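Local coordinates for Slr0280 protein (Synechocystis sp., PDB 5H3K), which is of unknown function but contains a phosphodiester glycosidase domain and may therefore cleave a sugar linked through a phosphodiester, at residues P311-P316 against G352-Q357; I338-F343 against N603-F608; Q358-G363 against N401-G406; M318-A323 against N347-G352; A370-D375 against N493-G498. All blocks are in the same frame, centred on the assembly; numbering follows the deposited sequence.

In the fold
The five contacts cluster around the junction of the sheet of strand 600-609 with the large mixed sheet, interaction 4 lying at the small pair 343-344 and 349-350. Interaction 2 pairs strand 336-339 with strand 600-609, whose neighbour 307-313 supplies the first segment of interaction 1; their centres lie about 8 Å apart. Interaction 1 crosses to strand 354-356, in the same mixed sheet as interactions 3 and 5. Along the chain interactions 1 and 2 cross; 4 is nested in 1, which closes before 3 and 5 open, both inside the loop of 2. Interactions 4 and 5 are farthest apart, about 21 Å between centres. Segments distant in sequence thus meet, two from the phosphodiester glycosidase-like part.

Interaction 1: residues P311-P316 against G352-Q357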
# COMPACT_ATOMS: atom_id res chain seq x y z
N PRO A 311 5.86 0.20 -9.99
CA PRO A 311 4.47 -0.23 -9.82
C PRO A 311 4.43 -1.74 -9.65
O PRO A 311 5.22 -2.46 -10.28
CB PRO A 311 3.80 0.19 -11.13
CG PRO A 311 4.90 0.28 -12.14
CD PRO A 311 6.17 0.61 -11.38
N LEU A 312 3.54 -2.21 -8.79
CA LEU A 312 3.45 -3.62 -8.48
C LEU A 312 2.02 -4.05 -8.66
O LEU A 312 1.11 -3.42 -8.10
CB LEU A 312 3.87 -3.85 -7.02
CG LEU A 312 5.27 -3.39 -6.61
CD1 LEU A 312 5.46 -3.68 -5.13
CD2 LEU A 312 6.32 -4.12 -7.44
N MET A 313 1.80 -5.11 -9.44
CA MET A 313 0.47 -5.65 -9.64
C MET A 313 0.20 -6.79 -8.70
O MET A 313 1.11 -7.55 -8.37
CB MET A 313 0.31 -6.16 -11.07
CG MET A 313 0.68 -5.15 -12.10
SD MET A 313 -0.54 -3.86 -12.28
CE MET A 313 -1.70 -4.60 -13.41
N ALA A 314 -1.06 -6.92 -8.28
CA ALA A 314 -1.51 -7.99 -7.38
C ALA A 314 -1.08 -9.35 -7.89
O ALA A 314 -0.59 -10.20 -7.13
CB ALA A 314 -3.02 -7.96 -7.25
N ASN A 315 -1.29 -9.57 -9.18
CA ASN A 315 -0.69 -10.70 -9.87
C ASN A 315 0.56 -10.21 -10.60
O ASN A 315 0.48 -9.42 -11.54
CB ASN A 315 -1.71 -11.34 -10.83
CG ASN A 315 -1.21 -12.66 -11.40
OD1 ASN A 315 -0.10 -12.75 -11.92
ND2 ASN A 315 -2.05 -13.70 -11.31
N PRO A 316 1.74 -10.65 -10.14
CA PRO A 316 3.00 -10.05 -10.57
C PRO A 316 3.24 -10.13 -12.08
O PRO A 316 4.04 -9.37 -12.59
CB PRO A 316 4.06 -10.84 -9.80
CG PRO A 316 3.32 -11.41 -8.63
CD PRO A 316 1.95 -11.72 -9.16
N GLY A 352 -6.75 2.36 -15.74
CA GLY A 352 -5.81 3.48 -15.74
C GLY A 352 -4.38 3.02 -15.93
O GLY A 352 -4.08 1.83 -15.83
N ALA A 353 -3.48 3.98 -16.13
CA ALA A 353 -2.12 3.68 -16.57
C ALA A 353 -1.27 2.96 -15.54
O ALA A 353 -1.25 3.34 -14.37
CB ALA A 353 -1.43 4.96 -17.01
N VAL A 354 -0.56 1.92 -15.97
CA VAL A 354 0.44 1.28 -15.12
C VAL A 354 1.56 0.85 -16.05
O VAL A 354 1.33 0.04 -16.95
CB VAL A 354 -0.09 0.01 -14.41
CG1 VAL A 354 1.03 -0.64 -13.61
CG2 VAL A 354 -1.30 0.30 -13.50
N TRP A 355 2.77 1.37 -15.85
CA TRP A 355 3.90 0.91 -16.67
C TRP A 355 5.24 0.89 -15.93
O TRP A 355 5.47 1.68 -15.01
CB TRP A 355 4.00 1.68 -18.00
CG TRP A 355 4.59 3.10 -18.00
CD1 TRP A 355 5.85 3.46 -18.39
CD2 TRP A 355 3.91 4.32 -17.65
NE1 TRP A 355 6.00 4.83 -18.30
CE2 TRP A 355 4.84 5.38 -17.85
CE3 TRP A 355 2.63 4.62 -17.19
CZ2 TRP A 355 4.50 6.72 -17.60
CZ3 TRP A 355 2.31 5.94 -16.93
CH2 TRP A 355 3.24 6.98 -17.14
N SER A 356 6.12 -0.02 -16.34
CA SER A 356 7.43 -0.12 -15.71
C SER A 356 8.45 -0.66 -16.69
O SER A 356 8.15 -1.56 -17.46
CB SER A 356 7.39 -1.01 -14.46
OG SER A 356 7.17 -2.36 -14.79
N GLN A 357 9.66 -0.11 -16.64
CA GLN A 357 10.72 -0.43 -17.60
C GLN A 357 10.22 -0.45 -19.06
O GLN A 357 10.54 -1.36 -19.83
CB GLN A 357 11.45 -1.73 -17.19
CG GLN A 357 11.99 -1.62 -15.75
CD GLN A 357 12.74 -2.86 -15.28
OE1 GLN A 357 13.45 -2.83 -14.27
NE2 GLN A 357 12.59 -3.97 -15.99
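Strands 311-313 and 354-356 cross with their axes 7.4 Å apart at closest approach and their directions 115° apart, and no hydrogen bond links them, so the contact is made by side chains against side chains and backbone. Pro-311 presents its ring to the backbone of the other strand. Its CG comes within 3.2 Å of the carbonyl O of Trp-355, a tight approach, and also lies 3.6 Å from Ser-356 CB. Pro-311 CB rests 3.8 Å from Val-354 CG1. That methyl stands anti to the backbone N (chi1 177°), which puts it between two partners: the second is Met-313, whose chain bends at chi2 and chi3 and meets Val-354 tip to tip, Met-313 SD 3.8 Å from Val-354 CG1. An alanine in place of Pro-311 would lose CG and CD, and with them the contacts to Trp-355 O and Ser-356 CB, which would probably loosen the packing between the strands. Met-499 touches both Pro-311 and Val-354, and Asn-603 touches Met-313 and Val-354. The lack of cross-strand bonds and the 115° between strand directions are consistent with a crossed packing of two β-sheets, that of strand 307-313 and that of strand 354-356.

Interaction 2: residues I338-F343 against N603-F608; sequences INAGFF and NAIGVF
Asn-603 grips the segment 338-343 through both side chain and backbone. Its OD1 accepts from Gly-341 N at 2.7 Å, with the donor 30° above the amide carbonyl plane, while its backbone O accepts from Ala-340 N at 3.0 Å. The CG of Asn-603 sits between the backbone N and carbonyl carbon (chi1 56°), the crowded position, and this turns the amide toward the loop. Two waters extend the clamp: one donates to Gly-341 O and accepts from Asn-603 N, the other donates to Phe-342 O and accepts from Asn-603 ND2. A β-carbon on Gly-341 would clash with Asn-603 OD1, so the grip depends on a bare backbone there.

Further along, Ile-338 and Ile-605 form an antiparallel hydrogen-bonded pair, with Ile-605 N 2.9 Å from Ile-338 O and Ile-338 N 3.0 Å from Ile-605 O. Between this pair and Asn-603 lies the non-hydrogen-bonded pair Asn-339 and Ala-604. Apolar packing is modest: Ala-340 CB touches Ile-605 CG1 at 3.9 Å, and Ile-338 CG2 lies 4.3 Å from Ile-605 CB.

Asn-339 turns its amide the other way, to Ser-532, Ser-583 and Asp-577. Strand 600-609 continues the sheet into strand 307-313, strand 336-339 pairs also with strand 584-586, and Met-499 of strand 497-500 packs on Ala-340, Asn-603 and Ile-605.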
# COMPACT_ATOMS: atom_id res chain seq x y z
N ILE A 338 2.32 1.73 -1.28
CA ILE A 338 1.01 2.34 -1.07
C ILE A 338 0.10 1.84 -2.19
O ILE A 338 0.55 1.60 -3.31
CB ILE A 338 1.09 3.90 -1.03
CG1 ILE A 338 -0.24 4.49 -0.53
CG2 ILE A 338 1.50 4.48 -2.39
CD1 ILE A 338 -0.18 6.00 -0.28
N ASN A 339 -1.18 1.64 -1.88
CA ASN A 339 -2.15 1.31 -2.92
C ASN A 339 -2.18 2.42 -3.96
O ASN A 339 -1.93 3.61 -3.66
CB ASN A 339 -3.54 1.15 -2.30
CG ASN A 339 -4.13 2.48 -1.89
OD1 ASN A 339 -3.68 3.09 -0.91
ND2 ASN A 339 -5.10 2.96 -2.66
N ALA A 340 -2.46 2.06 -5.21
CA ALA A 340 -2.28 3.03 -6.29
C ALA A 340 -3.49 3.21 -7.21
O ALA A 340 -4.37 4.04 -6.94
CB ALA A 340 -1.00 2.69 -7.11
N GLY A 341 -3.56 2.46 -8.30
CA GLY A 341 -4.53 2.76 -9.34
C GLY A 341 -5.96 2.27 -9.12
O GLY A 341 -6.21 1.33 -8.37
N PHE A 342 -6.91 2.91 -9.82
CA PHE A 342 -8.30 2.47 -9.82
C PHE A 342 -8.49 1.14 -10.55
O PHE A 342 -7.72 0.80 -11.46
CB PHE A 342 -9.17 3.54 -10.47
CG PHE A 342 -9.19 4.84 -9.71
CD1 PHE A 342 -8.57 5.97 -10.22
CD2 PHE A 342 -9.82 4.91 -8.48
CE1 PHE A 342 -8.59 7.18 -9.51
CE2 PHE A 342 -9.85 6.12 -7.75
CZ PHE A 342 -9.24 7.24 -8.26
N PHE A 343 -9.51 0.40 -10.15
CA PHE A 343 -9.79 -0.91 -10.73
C PHE A 343 -11.26 -1.23 -10.56
O PHE A 343 -11.98 -0.56 -9.79
CB PHE A 343 -8.92 -2.00 -10.06
CG PHE A 343 -9.12 -2.13 -8.55
CD1 PHE A 343 -8.43 -1.31 -7.67
CD2 PHE A 343 -9.99 -3.09 -8.03
CE1 PHE A 343 -8.61 -1.42 -6.28
CE2 PHE A 343 -10.18 -3.20 -6.64
CZ PHE A 343 -9.48 -2.36 -5.77
N ASN A 603 -3.26 -2.79 -7.69
CA ASN A 603 -1.87 -2.43 -7.86
C ASN A 603 -1.38 -1.40 -6.85
O ASN A 603 -2.17 -0.76 -6.15
CB ASN A 603 -1.60 -1.97 -9.30
CG ASN A 603 -2.48 -0.79 -9.72
OD1 ASN A 603 -2.24 0.37 -9.36
ND2 ASN A 603 -3.49 -1.09 -10.53
N ALA A 604 -0.07 -1.25 -6.79
CA ALA A 604 0.56 -0.41 -5.78
C ALA A 604 1.76 0.30 -6.36
O ALA A 604 2.23 -0.03 -7.46
CB ALA A 604 0.99 -1.29 -4.62
N ILE A 605 2.25 1.30 -5.65
CA ILE A 605 3.58 1.82 -5.94
C ILE A 605 4.48 1.29 -4.84
O ILE A 605 4.21 1.51 -3.66
CB ILE A 605 3.59 3.36 -5.97
CG1 ILE A 605 2.76 3.87 -7.15
CG2 ILE A 605 5.03 3.91 -6.08
CD1 ILE A 605 2.50 5.38 -7.11
N GLY A 606 5.56 0.60 -5.23
CA GLY A 606 6.48 0.00 -4.28
C GLY A 606 7.83 0.72 -4.29
O GLY A 606 8.28 1.20 -5.33
N VAL A 607 8.45 0.80 -3.12
CA VAL A 607 9.78 1.38 -2.97
C VAL A 607 10.76 0.27 -2.63
O VAL A 607 10.51 -0.55 -1.74
CB VAL A 607 9.79 2.43 -1.85
CG1 VAL A 607 11.21 3.04 -1.70
CG2 VAL A 607 8.78 3.53 -2.14
N PHE A 608 11.87 0.23 -3.34
CA PHE A 608 12.86 -0.82 -3.14
C PHE A 608 14.20 -0.19 -2.75
O PHE A 608 14.57 0.87 -3.26
CB PHE A 608 12.99 -1.67 -4.40
CG PHE A 608 11.75 -2.46 -4.72
CD1 PHE A 608 10.70 -1.88 -5.43
CD2 PHE A 608 11.62 -3.76 -4.27
CE1 PHE A 608 9.54 -2.62 -5.70
CE2 PHE A 608 10.48 -4.50 -4.53
CZ PHE A 608 9.44 -3.92 -5.24
O HOH W 1 -4.99 -0.42 -6.88
O HOH W 2 -5.10 0.75 -12.18

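Interaction 3: residues Q358-G363 against N401-G406; sequences QNWRSG and NYLNSG
A bulged corner in segment 358-363 meets a left-handed residue, Asn-404 (phi 45°, psi 51°), in a backbone region that asparagine tolerates well. The corner is a classic β-bulge: Arg-361 and Ser-362 both face Val-354 on the neighbouring strand, and the chain turns at Arg-361. The contact thereby ties the corner of strand 359-362 to the end of strand 397-403, both in the same mixed sheet. The Asn-404 side chain reaches back across the corner, CG anti to the carbonyl carbon, so that ND2 donates to Trp-360 O at 3.1 Å. The acceptor lies close to the amide plane of Asn-404, although the donor stands above the carbonyl plane of Trp-360. Asn-404 CB meanwhile packs 3.4 Å from Arg-361 O, and OD1 is held by Thr-416 N, so both ends of the amide have partners.

Beyond the bulge, Gly-363 N makes a weak hydrogen bond to Leu-403 O at 2.7 Å, its angle at the hydrogen being just 127°. Glycine fits this spot, since a β-carbon would clash with the same carbonyl oxygen. Leu-403 CD2 touches Trp-360 CB at 3.8 Å; the Trp-360 ring itself stacks with Trp-355.

Ser-362 OG, anti to its backbone N, is bonded to Gly-352 O and also to a water. This water bridges the segments: it lies 2.8 Å from Ser-405 OG and donates to Gly-363 O at 2.6 Å.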
# COMPACT_ATOMS: atom_id res chain seq x y z
N GLN A 358 9.42 0.57 -19.39
CA GLN A 358 8.80 0.76 -20.71
C GLN A 358 7.84 -0.34 -21.12
O GLN A 358 7.49 -0.47 -22.29
CB GLN A 358 9.86 0.98 -21.81
CG GLN A 358 10.66 2.27 -21.67
CD GLN A 358 11.36 2.69 -22.96
OE1 GLN A 358 10.87 2.44 -24.06
NE2 GLN A 358 12.51 3.34 -22.82
N ASN A 359 7.41 -1.14 -20.15
CA ASN A 359 6.43 -2.20 -20.37
C ASN A 359 5.06 -1.79 -19.81
O ASN A 359 4.90 -1.61 -18.60
CB ASN A 359 6.91 -3.48 -19.69
CG ASN A 359 5.99 -4.65 -19.93
OD1 ASN A 359 5.50 -4.86 -21.05
ND2 ASN A 359 5.73 -5.42 -18.88
N TRP A 360 4.07 -1.64 -20.69
CA TRP A 360 2.76 -1.16 -20.27
C TRP A 360 1.85 -2.28 -19.80
O TRP A 360 1.40 -3.12 -20.58
CB TRP A 360 2.10 -0.38 -21.42
CG TRP A 360 2.78 0.93 -21.62
CD1 TRP A 360 3.99 1.15 -22.21
CD2 TRP A 360 2.30 2.22 -21.19
NE1 TRP A 360 4.30 2.49 -22.18
CE2 TRP A 360 3.28 3.17 -21.56
CE3 TRP A 360 1.16 2.65 -20.52
CZ2 TRP A 360 3.13 4.54 -21.29
CZ3 TRP A 360 1.01 4.01 -20.26
CH2 TRP A 360 1.98 4.94 -20.65
N ARG A 361 1.60 -2.30 -18.50
CA ARG A 361 0.74 -3.32 -17.90
C ARG A 361 -0.73 -2.95 -18.09
O ARG A 361 -1.58 -3.83 -18.22
CB ARG A 361 1.07 -3.46 -16.41
CG ARG A 361 2.52 -3.85 -16.11
CD ARG A 361 2.81 -5.32 -16.41
NE ARG A 361 1.87 -6.24 -15.77
CZ ARG A 361 2.08 -6.84 -14.59
NH1 ARG A 361 3.19 -6.61 -13.89
NH2 ARG A 361 1.16 -7.68 -14.10
N SER A 362 -1.02 -1.65 -18.08
CA SER A 362 -2.38 -1.16 -18.25
C SER A 362 -2.33 0.25 -18.84
O SER A 362 -1.47 1.03 -18.48
CB SER A 362 -3.09 -1.14 -16.90
OG SER A 362 -4.48 -0.88 -17.09
N GLY A 363 -3.21 0.57 -19.77
CA GLY A 363 -3.12 1.86 -20.44
C GLY A 363 -3.86 2.97 -19.71
O GLY A 363 -4.76 2.69 -18.91
N ASN A 401 -7.04 3.46 -28.99
CA ASN A 401 -7.10 4.37 -27.85
C ASN A 401 -7.16 3.68 -26.48
O ASN A 401 -7.24 4.36 -25.45
CB ASN A 401 -8.28 5.33 -27.99
CG ASN A 401 -8.09 6.33 -29.12
OD1 ASN A 401 -8.96 6.47 -29.99
ND2 ASN A 401 -6.96 7.02 -29.12
N TYR A 402 -7.15 2.36 -26.48
CA TYR A 402 -7.19 1.59 -25.24
C TYR A 402 -6.16 0.47 -25.31
O TYR A 402 -6.07 -0.23 -26.32
CB TYR A 402 -8.60 1.03 -25.00
CG TYR A 402 -9.64 2.11 -25.09
CD1 TYR A 402 -9.90 2.94 -24.00
CD2 TYR A 402 -10.32 2.35 -26.27
CE1 TYR A 402 -10.83 3.95 -24.08
CE2 TYR A 402 -11.26 3.37 -26.37
CZ TYR A 402 -11.51 4.16 -25.27
OH TYR A 402 -12.44 5.18 -25.37
N LEU A 403 -5.38 0.32 -24.26
CA LEU A 403 -4.33 -0.69 -24.24
C LEU A 403 -4.41 -1.42 -22.91
O LEU A 403 -4.38 -0.77 -21.86
CB LEU A 403 -2.96 -0.02 -24.37
CG LEU A 403 -1.71 -0.89 -24.17
CD1 LEU A 403 -1.67 -1.98 -25.23
CD2 LEU A 403 -0.44 -0.02 -24.21
N ASN A 404 -4.52 -2.74 -22.96
CA ASN A 404 -4.52 -3.55 -21.74
C ASN A 404 -5.40 -2.97 -20.64
O ASN A 404 -4.96 -2.81 -19.50
CB ASN A 404 -3.08 -3.72 -21.23
CG ASN A 404 -2.24 -4.59 -22.16
OD1 ASN A 404 -2.79 -5.39 -22.91
ND2 ASN A 404 -0.92 -4.44 -22.12
N SER A 405 -6.65 -2.66 -20.97
CA SER A 405 -7.52 -1.95 -20.03
C SER A 405 -8.85 -2.64 -19.77
O SER A 405 -9.45 -3.23 -20.68
CB SER A 405 -7.76 -0.51 -20.52
OG SER A 405 -8.59 0.22 -19.62
N GLY A 406 -9.32 -2.55 -18.53
CA GLY A 406 -10.67 -2.98 -18.20
C GLY A 406 -11.72 -1.95 -18.57
O GLY A 406 -12.92 -2.18 -18.38
O HOH W 3 -6.35 0.82 -18.03

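Interaction 4: residues M318-A323 against N347-G352; sequences MAQGTA and NQLPLG
A G1 β-bulge, in which Gln-348 and Leu-349 both face Asn-344 across the short antiparallel pair of strands 343-344 and 349-350, marks this contact; the turn carrying the bulge offers the carbonyls of Asn-347 and Gln-348 to the loop 318-323. An Asx turn shapes the bend, with Asn-347 OD1 accepting from Leu-349 N. Gln-348 has positive phi (57°), and its carbonyl O receives Gly-321 N at 2.9 Å in the carbonyl plane. Beside it Gln-320, CG anti to the backbone N and the chain extended, carries NE2 to Asn-347 O at 2.8 Å; this bond too lies in the carbonyl plane, with the N-H...O angle at 156°. On the way the chain crosses Leu-349 obliquely, Gln-320 CB lying 3.8 Å from Leu-349 CD2. An alanine at Gln-320 would lose the bond to Asn-347 O and would probably loosen the loop's hold on the turn. Ala-319 O lies close to Pro-350 CD, at 3.3 Å. Gln-348 itself bends at chi2 and crosses Thr-322 at about a right angle, Gln-348 CG 3.8 Å from Thr-322 OG1. The amide end meets a water that donates to Gln-348 OE1 at 2.7 Å and accepts from Thr-322 N.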
# COMPACT_ATOMS: atom_id res chain seq x y z
N MET A 318 0.42 -10.74 -14.54
CA MET A 318 -0.71 -10.42 -15.41
C MET A 318 -1.56 -9.27 -14.86
O MET A 318 -1.41 -8.86 -13.69
CB MET A 318 -1.56 -11.66 -15.74
CG MET A 318 -2.46 -12.15 -14.64
SD MET A 318 -3.50 -13.51 -15.21
CE MET A 318 -4.42 -13.89 -13.72
N ALA A 319 -2.45 -8.76 -15.71
CA ALA A 319 -3.27 -7.59 -15.38
C ALA A 319 -4.44 -7.90 -14.45
O ALA A 319 -4.85 -7.04 -13.67
CB ALA A 319 -3.78 -6.93 -16.65
N GLN A 320 -4.98 -9.10 -14.53
CA GLN A 320 -6.14 -9.44 -13.73
C GLN A 320 -5.77 -9.91 -12.32
O GLN A 320 -4.98 -10.85 -12.14
CB GLN A 320 -7.03 -10.48 -14.42
CG GLN A 320 -8.23 -10.91 -13.55
CD GLN A 320 -9.25 -11.74 -14.31
OE1 GLN A 320 -8.95 -12.85 -14.74
NE2 GLN A 320 -10.46 -11.21 -14.46
N GLY A 321 -6.37 -9.28 -11.33
CA GLY A 321 -6.26 -9.78 -9.97
C GLY A 321 -6.29 -8.68 -8.94
O GLY A 321 -5.97 -7.54 -9.26
N THR A 322 -6.69 -9.03 -7.72
CA THR A 322 -6.58 -8.12 -6.59
C THR A 322 -6.04 -8.87 -5.39
O THR A 322 -6.22 -10.09 -5.27
CB THR A 322 -7.93 -7.47 -6.20
OG1 THR A 322 -8.88 -8.49 -5.89
CG2 THR A 322 -8.46 -6.57 -7.33
N ALA A 323 -5.37 -8.14 -4.51
CA ALA A 323 -4.80 -8.71 -3.29
C ALA A 323 -4.63 -7.61 -2.24
O ALA A 323 -4.49 -6.45 -2.59
CB ALA A 323 -3.44 -9.36 -3.60
N ASN A 347 -14.49 -7.57 -11.61
CA ASN A 347 -13.72 -8.50 -12.47
C ASN A 347 -12.21 -8.43 -12.25
O ASN A 347 -11.44 -9.09 -12.98
CB ASN A 347 -14.07 -8.30 -13.95
CG ASN A 347 -13.82 -6.89 -14.43
OD1 ASN A 347 -13.07 -6.13 -13.81
ND2 ASN A 347 -14.43 -6.53 -15.56
N GLN A 348 -11.81 -7.64 -11.26
CA GLN A 348 -10.40 -7.44 -10.88
C GLN A 348 -9.51 -6.93 -12.02
O GLN A 348 -8.34 -7.30 -12.11
CB GLN A 348 -9.77 -8.71 -10.31
CG GLN A 348 -10.52 -9.41 -9.20
CD GLN A 348 -10.65 -10.89 -9.51
OE1 GLN A 348 -9.67 -11.65 -9.47
NE2 GLN A 348 -11.85 -11.29 -9.91
N LEU A 349 -10.06 -6.06 -12.86
CA LEU A 349 -9.27 -5.45 -13.94
C LEU A 349 -8.85 -4.01 -13.63
O LEU A 349 -9.61 -3.24 -13.05
CB LEU A 349 -10.07 -5.46 -15.24
CG LEU A 349 -10.51 -6.85 -15.68
CD1 LEU A 349 -11.23 -6.74 -17.03
CD2 LEU A 349 -9.32 -7.79 -15.76
N PRO A 350 -7.65 -3.63 -14.07
CA PRO A 350 -7.15 -2.27 -13.89
C PRO A 350 -7.88 -1.24 -14.76
O PRO A 350 -8.27 -1.53 -15.90
CB PRO A 350 -5.67 -2.38 -14.30
CG PRO A 350 -5.65 -3.52 -15.29
CD PRO A 350 -6.69 -4.49 -14.81
N LEU A 351 -8.06 -0.04 -14.21
CA LEU A 351 -8.67 1.08 -14.92
C LEU A 351 -7.72 2.28 -14.84
O LEU A 351 -7.85 3.12 -13.94
CB LEU A 351 -10.00 1.44 -14.26
CG LEU A 351 -11.04 0.30 -14.27
CD1 LEU A 351 -12.24 0.67 -13.43
CD2 LEU A 351 -11.46 0.01 -15.72
N GLY A 352 -6.75 2.36 -15.74
CA GLY A 352 -5.81 3.48 -15.74
C GLY A 352 -4.38 3.02 -15.93
O GLY A 352 -4.08 1.83 -15.83
O HOH W 4 -7.73 -12.04 -7.64

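Interaction 5: residues A370-D375 against N493-G498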
# COMPACT_ATOMS: atom_id res chain seq x y z
N ALA A 370 -1.60 11.53 -13.57
CA ALA A 370 -0.60 10.47 -13.54
C ALA A 370 0.74 11.02 -13.09
O ALA A 370 1.04 12.21 -13.27
CB ALA A 370 -0.47 9.80 -14.93
N ILE A 371 1.55 10.13 -12.53
CA ILE A 371 2.95 10.42 -12.19
C ILE A 371 3.85 9.48 -12.99
O ILE A 371 3.50 8.32 -13.22
CB ILE A 371 3.20 10.27 -10.66
CG1 ILE A 371 4.60 10.76 -10.28
CG2 ILE A 371 2.98 8.82 -10.18
CD1 ILE A 371 4.92 10.59 -8.78
N ALA A 372 5.01 9.96 -13.43
CA ALA A 372 5.98 9.08 -14.07
C ALA A 372 7.35 9.40 -13.52
O ALA A 372 7.58 10.51 -13.03
CB ALA A 372 5.95 9.26 -15.60
N TRP A 373 8.27 8.44 -13.59
CA TRP A 373 9.58 8.62 -12.99
C TRP A 373 10.63 7.71 -13.59
O TRP A 373 10.30 6.75 -14.30
CB TRP A 373 9.51 8.36 -11.47
CG TRP A 373 9.24 6.93 -11.10
CD1 TRP A 373 10.16 5.95 -10.87
CD2 TRP A 373 7.95 6.32 -10.90
NE1 TRP A 373 9.54 4.77 -10.55
CE2 TRP A 373 8.18 4.97 -10.55
CE3 TRP A 373 6.63 6.79 -10.98
CZ2 TRP A 373 7.14 4.08 -10.29
CZ3 TRP A 373 5.60 5.89 -10.72
CH2 TRP A 373 5.86 4.56 -10.37
N ASN A 374 11.90 8.01 -13.32
CA ASN A 374 12.98 7.12 -13.72
C ASN A 374 13.81 6.71 -12.50
O ASN A 374 13.52 7.14 -11.37
CB ASN A 374 13.85 7.73 -14.83
CG ASN A 374 14.53 9.05 -14.41
OD1 ASN A 374 14.81 9.27 -13.23
ND2 ASN A 374 14.80 9.92 -15.39
N ASP A 375 14.84 5.91 -12.72
CA ASP A 375 15.65 5.41 -11.60
C ASP A 375 16.77 6.37 -11.20
O ASP A 375 17.64 6.02 -10.40
CB ASP A 375 16.22 4.03 -11.92
CG ASP A 375 15.18 2.96 -11.85
OD1 ASP A 375 14.02 3.28 -11.45
OD2 ASP A 375 15.49 1.81 -12.21
N ASN A 493 6.95 10.77 -22.34
CA ASN A 493 7.71 9.82 -23.15
C ASN A 493 9.14 9.56 -22.66
O ASN A 493 9.77 8.57 -23.04
CB ASN A 493 7.71 10.27 -24.61
CG ASN A 493 6.33 10.29 -25.19
OD1 ASN A 493 5.72 9.23 -25.42
ND2 ASN A 493 5.79 11.48 -25.41
N ALA A 494 9.63 10.44 -21.80
CA ALA A 494 10.97 10.28 -21.26
C ALA A 494 11.03 9.27 -20.12
O ALA A 494 12.12 8.80 -19.77
CB ALA A 494 11.51 11.63 -20.78
N PHE A 495 9.89 8.92 -19.54
CA PHE A 495 9.92 8.15 -18.29
C PHE A 495 9.46 6.70 -18.46
O PHE A 495 8.38 6.45 -18.99
CB PHE A 495 9.08 8.85 -17.20
CG PHE A 495 9.57 10.23 -16.87
CD1 PHE A 495 10.55 10.42 -15.90
CD2 PHE A 495 9.09 11.35 -17.55
CE1 PHE A 495 11.02 11.72 -15.59
CE2 PHE A 495 9.56 12.64 -17.25
CZ PHE A 495 10.52 12.82 -16.27
N PRO A 496 10.30 5.76 -18.01
CA PRO A 496 10.04 4.33 -18.23
C PRO A 496 9.09 3.73 -17.21
O PRO A 496 8.68 2.59 -17.43
CB PRO A 496 11.42 3.70 -18.07
CG PRO A 496 12.09 4.59 -17.03
CD PRO A 496 11.61 5.99 -17.39
N ASN A 497 8.78 4.44 -16.12
CA ASN A 497 7.86 3.95 -15.09
C ASN A 497 6.77 4.96 -14.84
O ASN A 497 7.00 6.17 -14.87
CB ASN A 497 8.59 3.70 -13.76
CG ASN A 497 9.88 2.93 -13.94
OD1 ASN A 497 9.87 1.79 -14.39
ND2 ASN A 497 11.00 3.55 -13.55
N GLY A 498 5.55 4.49 -14.58
CA GLY A 498 4.50 5.42 -14.23
C GLY A 498 3.24 4.80 -13.68
O GLY A 498 3.01 3.59 -13.77
O HOH W 5 14.37 8.81 -18.12
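Trp-373 leaves its strand with CG between the backbone N and carbonyl carbon (chi1 68°), the crowded position, which turns one face of the indole to Asn-497 CB and Gly-498. From CB and CG the five-membered ring opens: Trp-373 CD1 passes 3.7 Å from Asn-497 ND2, while NE1, whose proton goes to Leu-309 O, lies beside Asn-497 CB. Asn-497 CB sits over the ring face, 21° off the normal to the five-membered ring, a CH-pi contact with Trp-373 CE2 at 3.5 Å and Trp-373 CZ2 at 3.8 Å. Farther out, Trp-373 CZ3 meets Gly-498 CA at 3.7 Å, and at the tip Trp-373 CH2 lies 4.2 Å from Gly-498 CA.

The strands hold together by Trp-373 N donating to Asn-497 O at 2.9 Å. The return bond, Asn-497 N to Trp-373 O, is weak, as is that from Asn-497 ND2, whose amide OD1 accepts from Gln-357 N. One pair further on, Ala-372 faces Gly-498. Ala-372 CB packs 3.5 Å from Phe-495 CB, and the Phe-495 ring edge meets Asn-374 N. Asn-374 ND2 binds Gln-378 OE1 and a water that donates to Ala-494 O, 2.8 Å from the water.

Strand 369-373 lies between strands 379-392 and 497-500, and the latter pairs in turn with 354-356. Strand 307-313 borders the indole through Pro-311, and its Arg-310 forms a salt bridge with Asp-375.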